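Local coordinates for protein putative mandelate racemase (Zymomonas mobilis, PDB 2OX4) that binds a magnesium ion and probably works as a lyase, perhaps a dehydratase, of the enolase superfamily, at residues Val128-Leu133 and Leu155-Glu160; Ala324-Leu329 and His358-Val363. All coordinates share one frame; numbering follows the deposited sequence.

Interaction 1: residues Val128-Leu133 and Leu155-Glu160; sequences VYASQL and LKAVAE
In the beta-alpha-beta unit built from strand 126-131, helix 147-159 and strand 164-167, A130 of the first strand meets A157 of the helix, a compact illustration of how a barrel strand receives its covering helix. The two CB atoms point at each other, and A130 CB lies 3.6 Å from A157 CB. Because neither side chain extends beyond its methyl, the backbones come close, with A130 CA only 6.3 Å from A157 CA. Just past the strand, L133 adds a second apolar touch: CD1 lies anti to CA (chi2 178°), which leaves CD2 as the branch turned to the helix, 4.4 Å from A157 CB. The same leucine also packs on E153 and A154 one turn earlier in the helix and on V165 of the next strand. W137 lies against A130 and its NE1 hydrogen-bonds E160 OE1, which ties the loop after the strand to the end of the helix. A130 faces the helix, whereas alternation along the strand sends the flanking Y129 and S131 to the barrel interior, Y129 OH bonding K166 and Q315, S131 OG bonding E342. Next to them, Q132 NE2 bonds the magnesium ligand E215, a second-shell link. The arrangement is that of the modified TIM barrel of the enolase superfamily, whose metal site lies at the C-terminal ends of the strands.

Interaction 2: residues Ala324-Leu329 and His358-Val363; sequences AEAASL and HNYQPV
The torsions of E325 carry its carboxylate to a water shared with the loop: CG stands opposite the backbone N (chi1 -168°), and chi2 of 146° falls short of fully extended. Those of Y360 set its ring beside A326, swung to the side remote from its own carbonyl carbon (chi1 -67°). The result is a division of labour at Y360, whose ring approaches the helix by one route while its carbonyl oxygen serves another. On the apolar route, the methyl of A326 sits obliquely to the ring, with A326 CB 4.2 Å from Y360 CD2. On the polar route, E325 OE1 and Y360 O, 4.3 Å apart, are both acceptors and cannot bond each other, so a water donates to both. It gives one hydrogen bond of 2.5 Å to E325 OE1 and another of 3.0 Å to Y360 O. The carbonyl also accepts from Y367 OH, and E325 OE2 is bonded by H341 and H343, so both carboxylate oxygens are engaged and the rotation of the group is restrained. At the far end of the Y360 side chain, OH bonds the backbone oxygen of G376. Local bonds shape each partner as well. S328 OG donates to E325 O over 2.6 Å, sharing that oxygen with the helical L329 N, and Q361 NE2 reaches N359 OD1 at 3.0 Å with the acceptor lying in the amide plane of Q361, while Q361 OE1 pairs with H343. Helix 322-333 packs through L329 on L126, H341 and Y367, and the loop crosses beside it, P362 resting on strands 126-131, 341-344 and 366-367.

Overall arrangement
Both contacts are buried, yet they show how chemistry follows position in a barrel. Interaction 1 joins a strand to the helix that follows it within one beta-alpha-beta unit; all three of its touching residues are buried, and across its segments it is purely apolar. Interaction 2 joins a later helix to an irregular loop whose Y360 is partly exposed, and it combines one apolar touch with a water bridge between acceptors. Strand 126-131 links them: it takes part in interaction 1, pairs with strands 341-344 and 366-367, and its V128 CG1 packs against P362 CG of the loop at 4.1 Å. Their centres are about 16 Å apart, and the two follow in series along the chain.

Interaction 1: residues Val128-Leu133 and Leu155-Glu160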
loop_
_atom_site.group_PDB
_atom_site.type_symbol
_atom_site.label_atom_id
_atom_site.label_comp_id
_atom_site.label_asym_id
_atom_site.label_seq_id
_atom_site.Cartn_x
_atom_site.Cartn_y
_atom_site.Cartn_z
ATOM N N VAL C 128 -8.036 -39.542 -3.342
ATOM C CA VAL C 128 -6.942 -39.597 -4.312
ATOM C C VAL C 128 -7.435 -39.181 -5.697
ATOM O O VAL C 128 -8.572 -39.475 -6.071
ATOM C CB VAL C 128 -6.324 -41.029 -4.405
ATOM C CG1 VAL C 128 -5.120 -41.026 -5.308
ATOM C CG2 VAL C 128 -5.928 -41.556 -3.017
ATOM N N TYR C 129 -6.584 -38.489 -6.455
ATOM C CA TYR C 129 -6.829 -38.298 -7.880
ATOM C C TYR C 129 -5.833 -39.032 -8.768
ATOM O O TYR C 129 -4.670 -39.227 -8.397
ATOM C CB TYR C 129 -6.953 -36.803 -8.258
ATOM C CG TYR C 129 -5.689 -35.941 -8.256
ATOM C CD1 TYR C 129 -4.804 -35.935 -9.342
ATOM C CD2 TYR C 129 -5.428 -35.069 -7.200
ATOM C CE1 TYR C 129 -3.663 -35.127 -9.344
ATOM C CE2 TYR C 129 -4.305 -34.250 -7.206
ATOM C CZ TYR C 129 -3.442 -34.264 -8.281
ATOM O OH TYR C 129 -2.343 -33.439 -8.266
ATOM N N ALA C 130 -6.311 -39.462 -9.930
ATOM C CA ALA C 130 -5.478 -40.091 -10.933
ATOM C C ALA C 130 -4.765 -39.028 -11.765
ATOM O O ALA C 130 -5.421 -38.260 -12.472
ATOM C CB ALA C 130 -6.356 -40.969 -11.841
ATOM N N SER C 131 -3.433 -39.025 -11.706
ATOM C CA SER C 131 -2.640 -37.896 -12.170
ATOM C C SER C 131 -1.930 -38.120 -13.500
ATOM O O SER C 131 -1.241 -39.133 -13.681
ATOM C CB SER C 131 -1.603 -37.506 -11.127
ATOM O OG SER C 131 -0.969 -36.292 -11.501
ATOM N N GLN C 132 -2.060 -37.117 -14.379
ATOM C CA GLN C 132 -1.332 -36.998 -15.653
ATOM C C GLN C 132 -1.887 -37.982 -16.688
ATOM O O GLN C 132 -1.156 -38.817 -17.226
ATOM C CB GLN C 132 0.205 -37.124 -15.490
ATOM C CG GLN C 132 0.834 -36.269 -14.351
ATOM C CD GLN C 132 0.770 -34.757 -14.579
ATOM O OE1 GLN C 132 0.282 -34.284 -15.604
ATOM N NE2 GLN C 132 1.296 -33.990 -13.617
ATOM N N LEU C 133 -3.191 -37.868 -16.939
ATOM C CA LEU C 133 -3.910 -38.750 -17.873
ATOM C C LEU C 133 -3.371 -38.661 -19.292
ATOM O O LEU C 133 -3.481 -39.618 -20.062
ATOM C CB LEU C 133 -5.399 -38.405 -17.922
ATOM C CG LEU C 133 -6.313 -38.500 -16.703
ATOM C CD1 LEU C 133 -7.704 -38.022 -17.116
ATOM C CD2 LEU C 133 -6.359 -39.899 -16.123
ATOM N N LEU C 155 -11.996 -42.318 -18.210
ATOM C CA LEU C 155 -12.896 -43.436 -17.918
ATOM C C LEU C 155 -12.214 -44.651 -17.294
ATOM O O LEU C 155 -12.809 -45.291 -16.426
ATOM C CB LEU C 155 -13.703 -43.833 -19.157
ATOM C CG LEU C 155 -14.767 -42.830 -19.607
ATOM C CD1 LEU C 155 -15.355 -43.256 -20.952
ATOM C CD2 LEU C 155 -15.866 -42.676 -18.562
ATOM N N LYS C 156 -10.982 -44.955 -17.729
ATOM C CA LYS C 156 -10.158 -45.994 -17.108
ATOM C C LYS C 156 -9.912 -45.706 -15.632
ATOM O O LYS C 156 -9.998 -46.606 -14.791
ATOM C CB LYS C 156 -8.811 -46.135 -17.825
ATOM C CG LYS C 156 -8.894 -46.750 -19.218
ATOM C CD LYS C 156 -7.529 -46.801 -19.880
ATOM C CE LYS C 156 -7.637 -47.286 -21.324
ATOM N NZ LYS C 156 -6.394 -47.016 -22.096
ATOM N N ALA C 157 -9.600 -44.448 -15.320
ATOM C CA ALA C 157 -9.414 -44.042 -13.928
ATOM C C ALA C 157 -10.708 -44.194 -13.127
ATOM O O ALA C 157 -10.702 -44.764 -12.042
ATOM C CB ALA C 157 -8.912 -42.604 -13.858
ATOM N N VAL C 158 -11.810 -43.685 -13.675
ATOM C CA VAL C 158 -13.128 -43.776 -13.034
ATOM C C VAL C 158 -13.532 -45.237 -12.767
ATOM O O VAL C 158 -14.064 -45.564 -11.701
ATOM C CB VAL C 158 -14.219 -43.055 -13.874
ATOM C CG1 VAL C 158 -15.624 -43.424 -13.393
ATOM C CG2 VAL C 158 -14.022 -41.545 -13.806
ATOM N N ALA C 159 -13.244 -46.112 -13.729
ATOM C CA ALA C 159 -13.559 -47.539 -13.598
ATOM C C ALA C 159 -12.804 -48.199 -12.434
ATOM O O ALA C 159 -13.298 -49.161 -11.832
ATOM C CB ALA C 159 -13.266 -48.260 -14.909
ATOM N N GLU C 160 -11.622 -47.667 -12.117
ATOM C CA GLU C 160 -10.869 -48.064 -10.926
ATOM C C GLU C 160 -11.336 -47.443 -9.598
ATOM O O GLU C 160 -10.818 -47.788 -8.541
ATOM C CB GLU C 160 -9.362 -47.847 -11.134
ATOM C CG GLU C 160 -8.765 -48.693 -12.250
ATOM C CD GLU C 160 -7.253 -48.505 -12.430
ATOM O OE1 GLU C 160 -6.642 -47.658 -11.741
ATOM O OE2 GLU C 160 -6.672 -49.217 -13.274
#

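Interaction 2: residues Ala324-Leu329 and His358-Val363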
loop_
_atom_site.group_PDB
_atom_site.type_symbol
_atom_site.label_atom_id
_atom_site.label_comp_id
_atom_site.label_asym_id
_atom_site.label_seq_id
_atom_site.Cartn_x
_atom_site.Cartn_y
_atom_site.Cartn_z
ATOM N N ALA C 324 9.141 -41.734 -1.727
ATOM C CA ALA C 324 8.381 -40.480 -1.789
ATOM C C ALA C 324 6.893 -40.681 -1.519
ATOM O O ALA C 324 6.280 -39.925 -0.754
ATOM C CB ALA C 324 8.590 -39.797 -3.139
ATOM N N GLU C 325 6.290 -41.691 -2.140
ATOM C CA GLU C 325 4.842 -41.841 -1.980
ATOM C C GLU C 325 4.429 -42.233 -0.562
ATOM O O GLU C 325 3.515 -41.610 0.013
ATOM C CB GLU C 325 4.189 -42.738 -3.038
ATOM C CG GLU C 325 2.638 -42.604 -2.989
ATOM C CD GLU C 325 1.933 -42.714 -4.345
ATOM O OE1 GLU C 325 2.321 -43.589 -5.150
ATOM O OE2 GLU C 325 0.963 -41.945 -4.590
ATOM N N ALA C 326 5.108 -43.230 0.010
ATOM C CA ALA C 326 4.843 -43.642 1.384
ATOM C C ALA C 326 5.018 -42.466 2.347
ATOM O O ALA C 326 4.177 -42.245 3.217
ATOM C CB ALA C 326 5.754 -44.802 1.794
ATOM N N ALA C 327 6.107 -41.718 2.182
ATOM C CA ALA C 327 6.383 -40.576 3.056
ATOM C C ALA C 327 5.239 -39.566 2.983
ATOM O O ALA C 327 4.774 -39.083 4.013
ATOM C CB ALA C 327 7.709 -39.923 2.690
ATOM N N SER C 328 4.760 -39.291 1.766
ATOM C CA SER C 328 3.706 -38.286 1.569
ATOM C C SER C 328 2.404 -38.613 2.307
ATOM O O SER C 328 1.699 -37.720 2.747
ATOM C CB SER C 328 3.439 -38.054 0.080
ATOM O OG SER C 328 2.770 -39.165 -0.506
ATOM N N LEU C 329 2.088 -39.898 2.440
ATOM C CA LEU C 329 0.855 -40.304 3.105
ATOM C C LEU C 329 0.890 -39.962 4.592
ATOM O O LEU C 329 -0.125 -39.577 5.176
ATOM C CB LEU C 329 0.629 -41.811 2.894
ATOM C CG LEU C 329 0.533 -42.225 1.421
ATOM C CD1 LEU C 329 0.554 -43.749 1.294
ATOM C CD2 LEU C 329 -0.711 -41.641 0.766
ATOM N N HIS C 358 7.542 -52.402 -0.805
ATOM C CA HIS C 358 6.070 -52.323 -0.804
ATOM C C HIS C 358 5.559 -51.455 -1.937
ATOM O O HIS C 358 6.106 -50.389 -2.201
ATOM C CB HIS C 358 5.550 -51.768 0.521
ATOM C CG HIS C 358 6.142 -52.426 1.724
ATOM N ND1 HIS C 358 5.812 -53.708 2.107
ATOM C CD2 HIS C 358 7.066 -51.992 2.613
ATOM C CE1 HIS C 358 6.496 -54.030 3.189
ATOM N NE2 HIS C 358 7.261 -53.007 3.519
ATOM N N ASN C 359 4.505 -51.912 -2.605
ATOM C CA ASN C 359 3.874 -51.119 -3.647
ATOM C C ASN C 359 2.508 -50.625 -3.169
ATOM O O ASN C 359 1.486 -51.275 -3.404
ATOM C CB ASN C 359 3.745 -51.947 -4.931
ATOM C CG ASN C 359 3.227 -51.137 -6.113
ATOM O OD1 ASN C 359 3.249 -49.899 -6.111
ATOM N ND2 ASN C 359 2.765 -51.840 -7.138
ATOM N N TYR C 360 2.498 -49.475 -2.497
ATOM C CA TYR C 360 1.259 -48.924 -1.948
ATOM C C TYR C 360 0.438 -48.326 -3.072
ATOM O O TYR C 360 0.924 -47.458 -3.809
ATOM C CB TYR C 360 1.548 -47.852 -0.887
ATOM C CG TYR C 360 2.182 -48.399 0.361
ATOM C CD1 TYR C 360 1.429 -49.113 1.298
ATOM C CD2 TYR C 360 3.537 -48.215 0.608
ATOM C CE1 TYR C 360 2.015 -49.631 2.450
ATOM C CE2 TYR C 360 4.128 -48.722 1.752
ATOM C CZ TYR C 360 3.371 -49.431 2.669
ATOM O OH TYR C 360 3.963 -49.937 3.806
ATOM N N GLN C 361 -0.794 -48.811 -3.217
ATOM C CA GLN C 361 -1.704 -48.338 -4.266
ATOM C C GLN C 361 -3.063 -48.021 -3.661
ATOM O O GLN C 361 -3.450 -48.621 -2.657
ATOM C CB GLN C 361 -1.863 -49.394 -5.375
ATOM C CG GLN C 361 -0.614 -49.636 -6.223
ATOM C CD GLN C 361 -0.268 -48.459 -7.115
ATOM O OE1 GLN C 361 -1.153 -47.783 -7.651
ATOM N NE2 GLN C 361 1.025 -48.214 -7.289
ATOM N N PRO C 362 -3.798 -47.061 -4.258
ATOM C CA PRO C 362 -5.128 -46.769 -3.751
ATOM C C PRO C 362 -6.062 -47.965 -3.934
ATOM O O PRO C 362 -5.831 -48.799 -4.814
ATOM C CB PRO C 362 -5.591 -45.608 -4.631
ATOM C CG PRO C 362 -4.334 -45.005 -5.136
ATOM C CD PRO C 362 -3.459 -46.187 -5.390
ATOM N N VAL C 363 -7.072 -48.047 -3.082
ATOM C CA VAL C 363 -8.187 -48.986 -3.251
ATOM C C VAL C 363 -9.485 -48.201 -3.416
ATOM O O VAL C 363 -9.880 -47.433 -2.525
ATOM C CB VAL C 363 -8.305 -49.923 -2.021
ATOM C CG1 VAL C 363 -9.458 -50.921 -2.185
ATOM C CG2 VAL C 363 -6.980 -50.641 -1.756
HETATM O O HOH W 1 3.339 -45.735 -4.449
#